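PDB 5SWV: pentafunctional AROM polypeptide from Schizosaccharomyces pombe, which probably catalyses, in the fragment studied, the dehydroquinate dehydratase and shikimate dehydrogenase steps of the shikimate pathway. Local coordinates for residues A[79-87]-A[136-144]; A[20-29]-A[64-72]. All coordinates share one frame; numbering follows the deposited sequence.

How the contacts relate
Both contacts lie in the type I dehydroquinase barrel and follow one another along the chain. Contact 2 comes first. It joins residues 20-29, after strand 13-17, to the C-terminal end of helix 58-69 and the turn that follows it. The loop it closes holds strand 38-42. The chain then runs through strand 76-79 straight into contact 1. There the loop 79-87 meets the end of strand 134-140, and the closed loop contains strand 111-115. The two loops neither nest nor cross. Contact 2 belongs to the helical layer around the barrel, whereas contact 1 lies at the C-terminal ends of its strands. Their centres are about 24 Å apart.

Contact 1 of 2, residues A[79-87]-A[136-144]; sequences TIRTISQGG and IMSWHDLSG
The Arg-81 guanidinium overlaps the His-140 ring, with CE1 of His-140 over the centre of one guanidinium face. The contact lies at the C-terminal ends of strands in an eight-stranded TIM barrel, the side on which type I dehydroquinases carry their active site. Arg-81 turns at chi2 (70°) and chi3 (58°), which brings its CZ to 3.4 Å from CE1 of His-140. The two planes are 40° apart, so the groups overlap without stacking flat. CG2 of Thr-79 covers the other guanidinium face near its rim. Salt bridges to Asp-113 and Glu-115 hold the arginine. Asp-113 also bonds Ser-138 OG, and so ties the arginine to strand 134-140. Gln-85 OE1 accepts from His-140 N at 2.7 Å and from His-140 ND1 at 3.2 Å, both from one face of the amide plane. OE1 lies near the imidazole plane, at its edge. The ND1 bond limits the ring's rotation, while the N bond ties the glutamine to the strand backbone. Leu-142, an exposed residue, lays its methyls against the 84-86 backbone, its CD2 3.6 Å from Ser-84 O. The other end of the glutamine amide lies over the indole of Trp-139, with Gln-85 NE2 3.3 Å from CZ3 of Trp-139.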
ATOM      1  N   THR A  79      -5.428 -10.766 -15.972  1.00 32.40           N
ATOM      2  CA  THR A  79      -4.621 -11.620 -16.827  1.00 32.89           C
ATOM      3  C   THR A  79      -5.314 -12.911 -17.146  1.00 33.19           C
ATOM      4  O   THR A  79      -5.565 -13.727 -16.263  1.00 33.12           O
ATOM      5  CB  THR A  79      -3.253 -11.897 -16.198  1.00 33.06           C
ATOM      6  OG1 THR A  79      -2.551 -10.667 -16.100  1.00 33.49           O
ATOM      7  CG2 THR A  79      -2.406 -12.810 -17.069  1.00 33.52           C
ATOM      8  N   ILE A  80      -5.631 -13.068 -18.426  1.00 34.27           N
ATOM      9  CA  ILE A  80      -6.048 -14.342 -18.987  1.00 34.95           C
ATOM     10  C   ILE A  80      -4.859 -14.936 -19.705  1.00 34.09           C
ATOM     11  O   ILE A  80      -4.483 -14.464 -20.781  1.00 33.71           O
ATOM     12  CB  ILE A  80      -7.166 -14.190 -20.024  1.00 36.28           C
ATOM     13  CG1 ILE A  80      -8.413 -13.586 -19.401  1.00 36.65           C
ATOM     14  CG2 ILE A  80      -7.492 -15.553 -20.642  1.00 37.37           C
ATOM     15  CD1 ILE A  80      -9.451 -13.225 -20.449  1.00 37.58           C
ATOM     16  N   ARG A  81      -4.295 -15.971 -19.091  1.00 34.01           N
ATOM     17  CA  ARG A  81      -3.115 -16.688 -19.575  1.00 33.26           C
ATOM     18  C   ARG A  81      -3.581 -18.023 -20.136  1.00 32.17           C
ATOM     19  O   ARG A  81      -4.270 -18.789 -19.455  1.00 31.45           O
ATOM     20  CB  ARG A  81      -2.161 -16.915 -18.413  1.00 34.04           C
ATOM     21  CG  ARG A  81      -0.859 -17.611 -18.770  1.00 34.98           C
ATOM     22  CD  ARG A  81       0.080 -16.758 -19.602  1.00 35.71           C
ATOM     23  NE  ARG A  81       0.425 -15.498 -18.943  1.00 36.50           N
ATOM     24  CZ  ARG A  81       0.157 -14.268 -19.394  1.00 36.85           C
ATOM     25  NH1 ARG A  81      -0.451 -14.059 -20.560  1.00 37.24           N
ATOM     26  NH2 ARG A  81       0.541 -13.218 -18.670  1.00 37.15           N
ATOM     27  N   THR A  82      -3.198 -18.287 -21.380  1.00 31.71           N
ATOM     28  CA  THR A  82      -3.652 -19.458 -22.138  1.00 31.14           C
ATOM     29  C   THR A  82      -2.731 -20.647 -21.950  1.00 31.43           C
ATOM     30  O   THR A  82      -1.629 -20.520 -21.411  1.00 31.73           O
ATOM     31  CB  THR A  82      -3.708 -19.168 -23.650  1.00 30.93           C
ATOM     32  OG1 THR A  82      -2.395 -18.901 -24.152  1.00 30.13           O
ATOM     33  CG2 THR A  82      -4.582 -17.986 -23.945  1.00 31.28           C
ATOM     34  N   ILE A  83      -3.166 -21.796 -22.449  1.00 31.68           N
ATOM     35  CA  ILE A  83      -2.450 -23.044 -22.246  1.00 31.68           C
ATOM     36  C   ILE A  83      -1.059 -23.066 -22.852  1.00 31.53           C
ATOM     37  O   ILE A  83      -0.128 -23.529 -22.221  1.00 32.12           O
ATOM     38  CB  ILE A  83      -3.314 -24.250 -22.683  1.00 31.94           C
ATOM     39  CG1 ILE A  83      -4.475 -24.401 -21.692  1.00 31.83           C
ATOM     40  CG2 ILE A  83      -2.505 -25.549 -22.732  1.00 32.05           C
ATOM     41  CD1 ILE A  83      -5.682 -25.087 -22.255  1.00 32.38           C
ATOM     42  N   SER A  84      -0.887 -22.522 -24.039  1.00 31.64           N
ATOM     43  CA  SER A  84       0.405 -22.625 -24.695  1.00 32.00           C
ATOM     44  C   SER A  84       1.334 -21.538 -24.232  1.00 32.29           C
ATOM     45  O   SER A  84       2.517 -21.562 -24.579  1.00 33.23           O
ATOM     46  CB  SER A  84       0.261 -22.579 -26.205  1.00 32.11           C
ATOM     47  OG  SER A  84      -0.341 -21.375 -26.592  1.00 32.03           O
ATOM     48  N   GLN A  85       0.812 -20.584 -23.464  1.00 32.02           N
ATOM     49  CA  GLN A  85       1.652 -19.619 -22.752  1.00 31.72           C
ATOM     50  C   GLN A  85       1.883 -19.973 -21.276  1.00 31.48           C
ATOM     51  O   GLN A  85       2.434 -19.160 -20.533  1.00 31.84           O
ATOM     52  CB  GLN A  85       1.018 -18.244 -22.868  1.00 31.74           C
ATOM     53  CG  GLN A  85       0.881 -17.783 -24.302  1.00 31.99           C
ATOM     54  CD  GLN A  85       2.133 -17.127 -24.816  1.00 32.38           C
ATOM     55  OE1 GLN A  85       2.659 -16.206 -24.195  1.00 33.57           O
ATOM     56  NE2 GLN A  85       2.619 -17.587 -25.956  1.00 32.60           N
ATOM     57  N   GLY A  86       1.476 -21.172 -20.851  1.00 31.55           N
ATOM     58  CA  GLY A  86       1.677 -21.646 -19.472  1.00 31.76           C
ATOM     59  C   GLY A  86       0.504 -21.528 -18.509  1.00 31.93           C
ATOM     60  O   GLY A  86       0.619 -21.894 -17.349  1.00 32.14           O
ATOM     61  N   GLY A  87      -0.623 -21.013 -18.977  1.00 32.21           N
ATOM     62  CA  GLY A  87      -1.831 -20.915 -18.164  1.00 32.59           C
ATOM     63  C   GLY A  87      -2.827 -22.005 -18.493  1.00 33.03           C
ATOM     64  O   GLY A  87      -2.454 -23.035 -19.031  1.00 33.50           O
ATOM     65  N   ILE A 136      -0.648  -4.506 -21.231  1.00 37.21           N
ATOM     66  CA  ILE A 136       0.602  -5.252 -21.119  1.00 37.13           C
ATOM     67  C   ILE A 136       0.562  -6.303 -22.222  1.00 37.31           C
ATOM     68  O   ILE A 136      -0.218  -7.251 -22.173  1.00 37.30           O
ATOM     69  CB  ILE A 136       0.810  -5.938 -19.742  1.00 36.53           C
ATOM     70  CG1 ILE A 136       0.630  -4.939 -18.588  1.00 36.22           C
ATOM     71  CG2 ILE A 136       2.212  -6.542 -19.666  1.00 36.38           C
ATOM     72  CD1 ILE A 136       0.882  -5.511 -17.201  1.00 36.03           C
ATOM     73  N   MET A 137       1.394  -6.100 -23.229  1.00 37.62           N
ATOM     74  CA  MET A 137       1.516  -7.041 -24.311  1.00 38.89           C
ATOM     75  C   MET A 137       2.560  -8.073 -23.918  1.00 38.11           C
ATOM     76  O   MET A 137       3.701  -7.716 -23.636  1.00 37.54           O
ATOM     77  CB  MET A 137       1.912  -6.316 -25.596  1.00 40.48           C
ATOM     78  CG  MET A 137       0.890  -5.277 -26.030  1.00 41.59           C
ATOM     79  SD  MET A 137      -0.603  -6.071 -26.633  1.00 43.22           S
ATOM     80  CE  MET A 137      -1.799  -5.078 -25.799  1.00 43.13           C
ATOM     81  N   SER A 138       2.161  -9.344 -23.921  1.00 37.35           N
ATOM     82  CA  SER A 138       2.950 -10.413 -23.342  1.00 37.13           C
ATOM     83  C   SER A 138       3.195 -11.546 -24.328  1.00 36.42           C
ATOM     84  O   SER A 138       2.307 -11.902 -25.089  1.00 36.39           O
ATOM     85  CB  SER A 138       2.222 -10.970 -22.121  1.00 37.24           C
ATOM     86  OG  SER A 138       1.169 -11.832 -22.520  1.00 38.27           O
ATOM     87  N   TRP A 139       4.394 -12.118 -24.289  1.00 35.64           N
ATOM     88  CA  TRP A 139       4.651 -13.406 -24.915  1.00 35.34           C
ATOM     89  C   TRP A 139       5.606 -14.241 -24.069  1.00 35.24           C
ATOM     90  O   TRP A 139       6.580 -13.725 -23.529  1.00 35.14           O
ATOM     91  CB  TRP A 139       5.214 -13.239 -26.319  1.00 35.47           C
ATOM     92  CG  TRP A 139       5.373 -14.548 -27.026  1.00 35.19           C
ATOM     93  CD1 TRP A 139       6.502 -15.310 -27.084  1.00 35.59           C
ATOM     94  CD2 TRP A 139       4.363 -15.276 -27.733  1.00 35.11           C
ATOM     95  NE1 TRP A 139       6.269 -16.458 -27.804  1.00 35.35           N
ATOM     96  CE2 TRP A 139       4.967 -16.461 -28.224  1.00 34.83           C
ATOM     97  CE3 TRP A 139       3.011 -15.036 -28.024  1.00 34.88           C
ATOM     98  CZ2 TRP A 139       4.265 -17.412 -28.981  1.00 34.12           C
ATOM     99  CZ3 TRP A 139       2.310 -15.994 -28.793  1.00 34.76           C
ATOM    100  CH2 TRP A 139       2.946 -17.165 -29.254  1.00 34.33           C
ATOM    101  N   HIS A 140       5.308 -15.535 -23.995  1.00 35.45           N
ATOM    102  CA  HIS A 140       6.045 -16.513 -23.214  1.00 36.30           C
ATOM    103  C   HIS A 140       6.579 -17.626 -24.151  1.00 36.23           C
ATOM    104  O   HIS A 140       5.796 -18.279 -24.850  1.00 36.65           O
ATOM    105  CB  HIS A 140       5.118 -17.109 -22.142  1.00 36.81           C
ATOM    106  CG  HIS A 140       4.640 -16.120 -21.117  1.00 37.57           C
ATOM    107  ND1 HIS A 140       3.650 -15.187 -21.376  1.00 38.04           N
ATOM    108  CD2 HIS A 140       5.008 -15.928 -19.826  1.00 37.59           C
ATOM    109  CE1 HIS A 140       3.437 -14.465 -20.287  1.00 37.79           C
ATOM    110  NE2 HIS A 140       4.250 -14.889 -19.334  1.00 37.64           N
ATOM    111  N   ASP A 141       7.893 -17.832 -24.186  1.00 35.73           N
ATOM    112  CA  ASP A 141       8.489 -18.923 -24.980  1.00 36.13           C
ATOM    113  C   ASP A 141       8.739 -20.156 -24.112  1.00 35.94           C
ATOM    114  O   ASP A 141       9.828 -20.362 -23.566  1.00 36.01           O
ATOM    115  CB  ASP A 141       9.785 -18.481 -25.676  1.00 36.45           C
ATOM    116  CG  ASP A 141      10.469 -19.618 -26.431  1.00 37.13           C
ATOM    117  OD1 ASP A 141       9.754 -20.469 -27.013  1.00 36.81           O
ATOM    118  OD2 ASP A 141      11.727 -19.664 -26.427  1.00 38.00           O
ATOM    119  N   LEU A 142       7.715 -20.987 -24.012  1.00 35.95           N
ATOM    120  CA  LEU A 142       7.822 -22.240 -23.283  1.00 36.74           C
ATOM    121  C   LEU A 142       8.905 -23.186 -23.833  1.00 36.53           C
ATOM    122  O   LEU A 142       9.481 -23.940 -23.071  1.00 36.45           O
ATOM    123  CB  LEU A 142       6.455 -22.947 -23.222  1.00 37.57           C
ATOM    124  CG  LEU A 142       5.679 -22.732 -21.918  1.00 38.59           C
ATOM    125  CD1 LEU A 142       5.578 -21.255 -21.544  1.00 38.93           C
ATOM    126  CD2 LEU A 142       4.296 -23.369 -22.011  1.00 39.17           C
ATOM    127  N   SER A 143       9.185 -23.110 -25.138  1.00 36.16           N
ATOM    128  CA  SER A 143      10.174 -23.963 -25.810  1.00 34.93           C
ATOM    129  C   SER A 143      11.616 -23.732 -25.345  1.00 35.63           C
ATOM    130  O   SER A 143      12.463 -24.620 -25.468  1.00 35.61           O
ATOM    131  CB  SER A 143      10.107 -23.763 -27.335  1.00 33.64           C
ATOM    132  OG  SER A 143      10.838 -22.621 -27.742  1.00 32.82           O
ATOM    133  N   GLY A 144      11.917 -22.537 -24.856  1.00 35.88           N
ATOM    134  CA  GLY A 144      13.298 -22.196 -24.535  1.00 36.51           C
ATOM    135  C   GLY A 144      14.260 -22.191 -25.718  1.00 36.59           C
ATOM    136  O   GLY A 144      15.459 -22.320 -25.524  1.00 37.12           O
TER

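Contact 2 of 2, residues A[20-29]-A[64-72]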
ATOM      1  N   PRO A  20      -8.786 -20.162  -6.831  1.00 35.58           N
ATOM      2  CA  PRO A  20      -9.996 -20.355  -7.626  1.00 35.84           C
ATOM      3  C   PRO A  20     -11.117 -19.378  -7.326  1.00 35.98           C
ATOM      4  O   PRO A  20     -11.986 -19.209  -8.169  1.00 36.29           O
ATOM      5  CB  PRO A  20     -10.463 -21.760  -7.244  1.00 36.31           C
ATOM      6  CG  PRO A  20      -9.415 -22.332  -6.371  1.00 36.01           C
ATOM      7  CD  PRO A  20      -8.638 -21.204  -5.811  1.00 36.09           C
ATOM      8  N   ARG A  21     -11.127 -18.790  -6.129  1.00 36.71           N
ATOM      9  CA  ARG A  21     -12.151 -17.809  -5.709  1.00 37.41           C
ATOM     10  C   ARG A  21     -11.535 -16.669  -4.893  1.00 36.93           C
ATOM     11  O   ARG A  21     -10.679 -16.910  -4.044  1.00 36.32           O
ATOM     12  CB  ARG A  21     -13.190 -18.499  -4.829  1.00 38.33           C
ATOM     13  CG  ARG A  21     -13.999 -19.598  -5.491  1.00 39.53           C
ATOM     14  CD  ARG A  21     -14.980 -19.010  -6.495  1.00 41.01           C
ATOM     15  NE  ARG A  21     -16.042 -18.240  -5.831  1.00 41.68           N
ATOM     16  CZ  ARG A  21     -17.248 -18.702  -5.496  1.00 42.01           C
ATOM     17  NH1 ARG A  21     -17.637 -19.958  -5.754  1.00 42.04           N
ATOM     18  NH2 ARG A  21     -18.090 -17.881  -4.891  1.00 42.71           N
ATOM     19  N   ILE A  22     -11.979 -15.436  -5.123  1.00 36.74           N
ATOM     20  CA  ILE A  22     -11.473 -14.299  -4.350  1.00 37.49           C
ATOM     21  C   ILE A  22     -11.866 -14.427  -2.860  1.00 37.75           C
ATOM     22  O   ILE A  22     -11.114 -13.985  -1.981  1.00 36.80           O
ATOM     23  CB  ILE A  22     -11.869 -12.924  -4.977  1.00 38.18           C
ATOM     24  CG1 ILE A  22     -10.824 -12.460  -5.992  1.00 38.36           C
ATOM     25  CG2 ILE A  22     -11.941 -11.793  -3.943  1.00 38.48           C
ATOM     26  CD1 ILE A  22     -10.654 -13.366  -7.169  1.00 38.87           C
ATOM     27  N   GLU A  23     -13.005 -15.062  -2.585  1.00 38.47           N
ATOM     28  CA  GLU A  23     -13.427 -15.358  -1.202  1.00 39.49           C
ATOM     29  C   GLU A  23     -12.336 -16.098  -0.423  1.00 40.87           C
ATOM     30  O   GLU A  23     -12.148 -15.852   0.767  1.00 42.01           O
ATOM     31  CB  GLU A  23     -14.708 -16.204  -1.168  1.00 39.27           C
ATOM     32  CG  GLU A  23     -15.978 -15.489  -1.612  1.00 39.53           C
ATOM     33  CD  GLU A  23     -16.274 -15.593  -3.111  1.00 39.79           C
ATOM     34  OE1 GLU A  23     -15.397 -15.976  -3.923  1.00 39.73           O
ATOM     35  OE2 GLU A  23     -17.412 -15.280  -3.495  1.00 39.57           O
ATOM     36  N   ASP A  24     -11.626 -17.002  -1.108  1.00 41.82           N
ATOM     37  CA  ASP A  24     -10.539 -17.793  -0.513  1.00 41.65           C
ATOM     38  C   ASP A  24      -9.337 -16.925  -0.158  1.00 41.65           C
ATOM     39  O   ASP A  24      -8.572 -17.267   0.731  1.00 42.13           O
ATOM     40  CB  ASP A  24     -10.079 -18.920  -1.461  1.00 41.52           C
ATOM     41  CG  ASP A  24     -11.211 -19.842  -1.893  1.00 41.87           C
ATOM     42  OD1 ASP A  24     -12.253 -19.887  -1.202  1.00 42.19           O
ATOM     43  OD2 ASP A  24     -11.056 -20.531  -2.928  1.00 42.16           O
ATOM     44  N   ALA A  25      -9.156 -15.830  -0.883  1.00 41.82           N
ATOM     45  CA  ALA A  25      -8.058 -14.908  -0.645  1.00 42.02           C
ATOM     46  C   ALA A  25      -8.287 -13.975   0.537  1.00 42.24           C
ATOM     47  O   ALA A  25      -7.314 -13.574   1.185  1.00 42.95           O
ATOM     48  CB  ALA A  25      -7.811 -14.084  -1.890  1.00 42.25           C
ATOM     49  N   LEU A  26      -9.553 -13.642   0.811  1.00 42.36           N
ATOM     50  CA  LEU A  26      -9.888 -12.519   1.688  1.00 42.65           C
ATOM     51  C   LEU A  26      -9.364 -12.625   3.116  1.00 42.79           C
ATOM     52  O   LEU A  26      -8.789 -11.670   3.604  1.00 42.95           O
ATOM     53  CB  LEU A  26     -11.389 -12.247   1.725  1.00 43.42           C
ATOM     54  CG  LEU A  26     -12.065 -11.742   0.450  1.00 44.43           C
ATOM     55  CD1 LEU A  26     -13.530 -11.439   0.748  1.00 44.82           C
ATOM     56  CD2 LEU A  26     -11.361 -10.530  -0.158  1.00 44.23           C
ATOM     57  N   PRO A  27      -9.556 -13.765   3.797  1.00 42.94           N
ATOM     58  CA  PRO A  27      -9.051 -13.793   5.181  1.00 43.07           C
ATOM     59  C   PRO A  27      -7.602 -13.305   5.341  1.00 43.31           C
ATOM     60  O   PRO A  27      -7.356 -12.394   6.125  1.00 44.30           O
ATOM     61  CB  PRO A  27      -9.192 -15.269   5.571  1.00 42.87           C
ATOM     62  CG  PRO A  27     -10.357 -15.752   4.768  1.00 42.59           C
ATOM     63  CD  PRO A  27     -10.334 -14.976   3.471  1.00 42.71           C
ATOM     64  N   THR A  28      -6.687 -13.859   4.552  1.00 43.57           N
ATOM     65  CA  THR A  28      -5.248 -13.578   4.642  1.00 43.67           C
ATOM     66  C   THR A  28      -4.711 -12.537   3.633  1.00 42.95           C
ATOM     67  O   THR A  28      -3.500 -12.356   3.519  1.00 41.84           O
ATOM     68  CB  THR A  28      -4.478 -14.879   4.385  1.00 44.90           C
ATOM     69  OG1 THR A  28      -4.779 -15.352   3.047  1.00 46.49           O
ATOM     70  CG2 THR A  28      -4.855 -15.926   5.420  1.00 44.92           C
ATOM     71  N   LEU A  29      -5.604 -11.851   2.920  1.00 43.32           N
ATOM     72  CA  LEU A  29      -5.233 -10.914   1.841  1.00 42.97           C
ATOM     73  C   LEU A  29      -4.240  -9.841   2.261  1.00 42.86           C
ATOM     74  O   LEU A  29      -3.406  -9.415   1.464  1.00 41.26           O
ATOM     75  CB  LEU A  29      -6.476 -10.217   1.279  1.00 42.29           C
ATOM     76  CG  LEU A  29      -6.246  -9.312   0.059  1.00 42.35           C
ATOM     77  CD1 LEU A  29      -6.006 -10.152  -1.181  1.00 42.03           C
ATOM     78  CD2 LEU A  29      -7.407  -8.359  -0.170  1.00 42.68           C
ATOM     79  N   GLN A  64     -16.277 -11.179  -8.850  1.00 41.41           N
ATOM     80  CA  GLN A  64     -14.980 -11.479  -8.265  1.00 40.76           C
ATOM     81  C   GLN A  64     -14.069 -10.258  -8.210  1.00 40.64           C
ATOM     82  O   GLN A  64     -13.515  -9.953  -7.162  1.00 40.00           O
ATOM     83  CB  GLN A  64     -14.299 -12.594  -9.049  1.00 40.74           C
ATOM     84  CG  GLN A  64     -15.017 -13.924  -8.959  1.00 40.82           C
ATOM     85  CD  GLN A  64     -14.694 -14.643  -7.684  1.00 41.30           C
ATOM     86  OE1 GLN A  64     -13.632 -15.256  -7.572  1.00 44.15           O
ATOM     87  NE2 GLN A  64     -15.587 -14.580  -6.709  1.00 41.20           N
ATOM     88  N   ILE A  65     -13.931  -9.557  -9.330  1.00 40.99           N
ATOM     89  CA  ILE A  65     -13.057  -8.386  -9.396  1.00 41.79           C
ATOM     90  C   ILE A  65     -13.497  -7.290  -8.434  1.00 42.85           C
ATOM     91  O   ILE A  65     -12.654  -6.662  -7.783  1.00 42.53           O
ATOM     92  CB  ILE A  65     -12.964  -7.800 -10.831  1.00 42.33           C
ATOM     93  CG1 ILE A  65     -12.317  -8.808 -11.803  1.00 42.23           C
ATOM     94  CG2 ILE A  65     -12.167  -6.484 -10.857  1.00 42.30           C
ATOM     95  CD1 ILE A  65     -11.000  -9.395 -11.351  1.00 41.86           C
ATOM     96  N   SER A  66     -14.800  -7.042  -8.347  1.00 44.46           N
ATOM     97  CA  SER A  66     -15.291  -6.008  -7.423  1.00 45.31           C
ATOM     98  C   SER A  66     -15.143  -6.463  -5.974  1.00 45.00           C
ATOM     99  O   SER A  66     -14.756  -5.664  -5.127  1.00 45.54           O
ATOM    100  CB  SER A  66     -16.725  -5.534  -7.751  1.00 45.57           C
ATOM    101  OG  SER A  66     -17.571  -6.611  -8.064  1.00 46.84           O
ATOM    102  N   LEU A  67     -15.408  -7.740  -5.698  1.00 45.26           N
ATOM    103  CA  LEU A  67     -15.213  -8.300  -4.353  1.00 45.39           C
ATOM    104  C   LEU A  67     -13.792  -8.044  -3.840  1.00 45.23           C
ATOM    105  O   LEU A  67     -13.594  -7.748  -2.657  1.00 47.24           O
ATOM    106  CB  LEU A  67     -15.534  -9.805  -4.338  1.00 46.26           C
ATOM    107  CG  LEU A  67     -15.505 -10.563  -3.005  1.00 47.10           C
ATOM    108  CD1 LEU A  67     -16.499  -9.991  -2.003  1.00 47.72           C
ATOM    109  CD2 LEU A  67     -15.793 -12.040  -3.226  1.00 47.47           C
ATOM    110  N   LEU A  68     -12.815  -8.127  -4.738  1.00 44.18           N
ATOM    111  CA  LEU A  68     -11.421  -7.866  -4.396  1.00 44.04           C
ATOM    112  C   LEU A  68     -11.177  -6.369  -4.178  1.00 45.14           C
ATOM    113  O   LEU A  68     -10.540  -5.965  -3.189  1.00 45.27           O
ATOM    114  CB  LEU A  68     -10.505  -8.411  -5.497  1.00 43.27           C
ATOM    115  CG  LEU A  68      -9.023  -8.067  -5.434  1.00 42.57           C
ATOM    116  CD1 LEU A  68      -8.401  -8.707  -4.211  1.00 42.48           C
ATOM    117  CD2 LEU A  68      -8.320  -8.493  -6.711  1.00 42.92           C
ATOM    118  N   ARG A  69     -11.676  -5.548  -5.101  1.00 46.40           N
ATOM    119  CA  ARG A  69     -11.575  -4.082  -4.974  1.00 47.24           C
ATOM    120  C   ARG A  69     -12.145  -3.497  -3.673  1.00 46.47           C
ATOM    121  O   ARG A  69     -11.715  -2.445  -3.254  1.00 45.67           O
ATOM    122  CB  ARG A  69     -12.223  -3.381  -6.172  1.00 47.36           C
ATOM    123  CG  ARG A  69     -11.353  -3.353  -7.415  1.00 48.34           C
ATOM    124  CD  ARG A  69     -11.481  -1.997  -8.073  1.00 50.06           C
ATOM    125  NE  ARG A  69     -10.737  -1.838  -9.325  1.00 51.58           N
ATOM    126  CZ  ARG A  69      -9.436  -1.539  -9.442  1.00 52.57           C
ATOM    127  NH1 ARG A  69      -8.631  -1.398  -8.379  1.00 52.55           N
ATOM    128  NH2 ARG A  69      -8.919  -1.395 -10.660  1.00 53.68           N
ATOM    129  N   CYS A  70     -13.107  -4.178  -3.060  1.00 47.71           N
ATOM    130  CA  CYS A  70     -13.613  -3.809  -1.731  1.00 49.49           C
ATOM    131  C   CYS A  70     -12.701  -4.234  -0.574  1.00 47.92           C
ATOM    132  O   CYS A  70     -12.970  -3.866   0.567  1.00 49.25           O
ATOM    133  CB  CYS A  70     -15.040  -4.371  -1.508  1.00 51.53           C
ATOM    134  SG  CYS A  70     -16.329  -3.472  -2.423  1.00 57.62           S
ATOM    135  N   SER A  71     -11.670  -5.036  -0.838  1.00 45.61           N
ATOM    136  CA  SER A  71     -10.745  -5.465   0.202  1.00 43.99           C
ATOM    137  C   SER A  71      -9.343  -4.909   0.038  1.00 42.08           C
ATOM    138  O   SER A  71      -8.512  -5.125   0.911  1.00 41.61           O
ATOM    139  CB  SER A  71     -10.692  -6.990   0.248  1.00 45.05           C
ATOM    140  OG  SER A  71     -11.932  -7.533   0.677  1.00 45.91           O
ATOM    141  N   THR A  72      -9.065  -4.211  -1.066  1.00 40.50           N
ATOM    142  CA  THR A  72      -7.743  -3.619  -1.281  1.00 39.05           C
ATOM    143  C   THR A  72      -7.777  -2.461  -2.265  1.00 37.72           C
ATOM    144  O   THR A  72      -8.557  -2.454  -3.219  1.00 36.89           O
ATOM    145  CB  THR A  72      -6.695  -4.652  -1.783  1.00 38.62           C
ATOM    146  OG1 THR A  72      -5.412  -4.023  -1.885  1.00 38.63           O
ATOM    147  CG2 THR A  72      -7.052  -5.196  -3.149  1.00 38.33           C
TER
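Gln-64 sets its CG anti to its own carbonyl carbon (chi1 -66°) and its chain bends at chi2 (-81°), which carries its amide across to Ile-22 and Glu-23. The amide uses both ends. OE1 of Gln-64 accepts a bond from Ile-22 N at 3.0 Å, the donor tilted out of the carbonyl plane. NE2 of Gln-64 gives an almost straight bond to Glu-23 OE1 at 3.1 Å, with the acceptor in the amide plane. The two bonds hold the amide in one orientation. Glu-23 is also gripped side-on by Arg-21, through NE and NH2, in a salt bridge. NE of Arg-21 and NE2 of Gln-64 reach OE1 of Glu-23 from opposite faces of the carboxylate. Further along helix 58-69 the contact is mainly apolar. CG2 of Ile-22 lies 3.9 Å from CG of Leu-67 and 4.0 Å from CB of Leu-68. Leu-29 crosses Leu-68 at about a right angle, and its CD2 is 3.6 Å from CB of Ser-71. Leu-68 in turn rests on Val-41 and Ile-76 of the strands. The arrangement is that of neighbouring helical segments in the outer layer of a TIM barrel, side by side around its parallel strands.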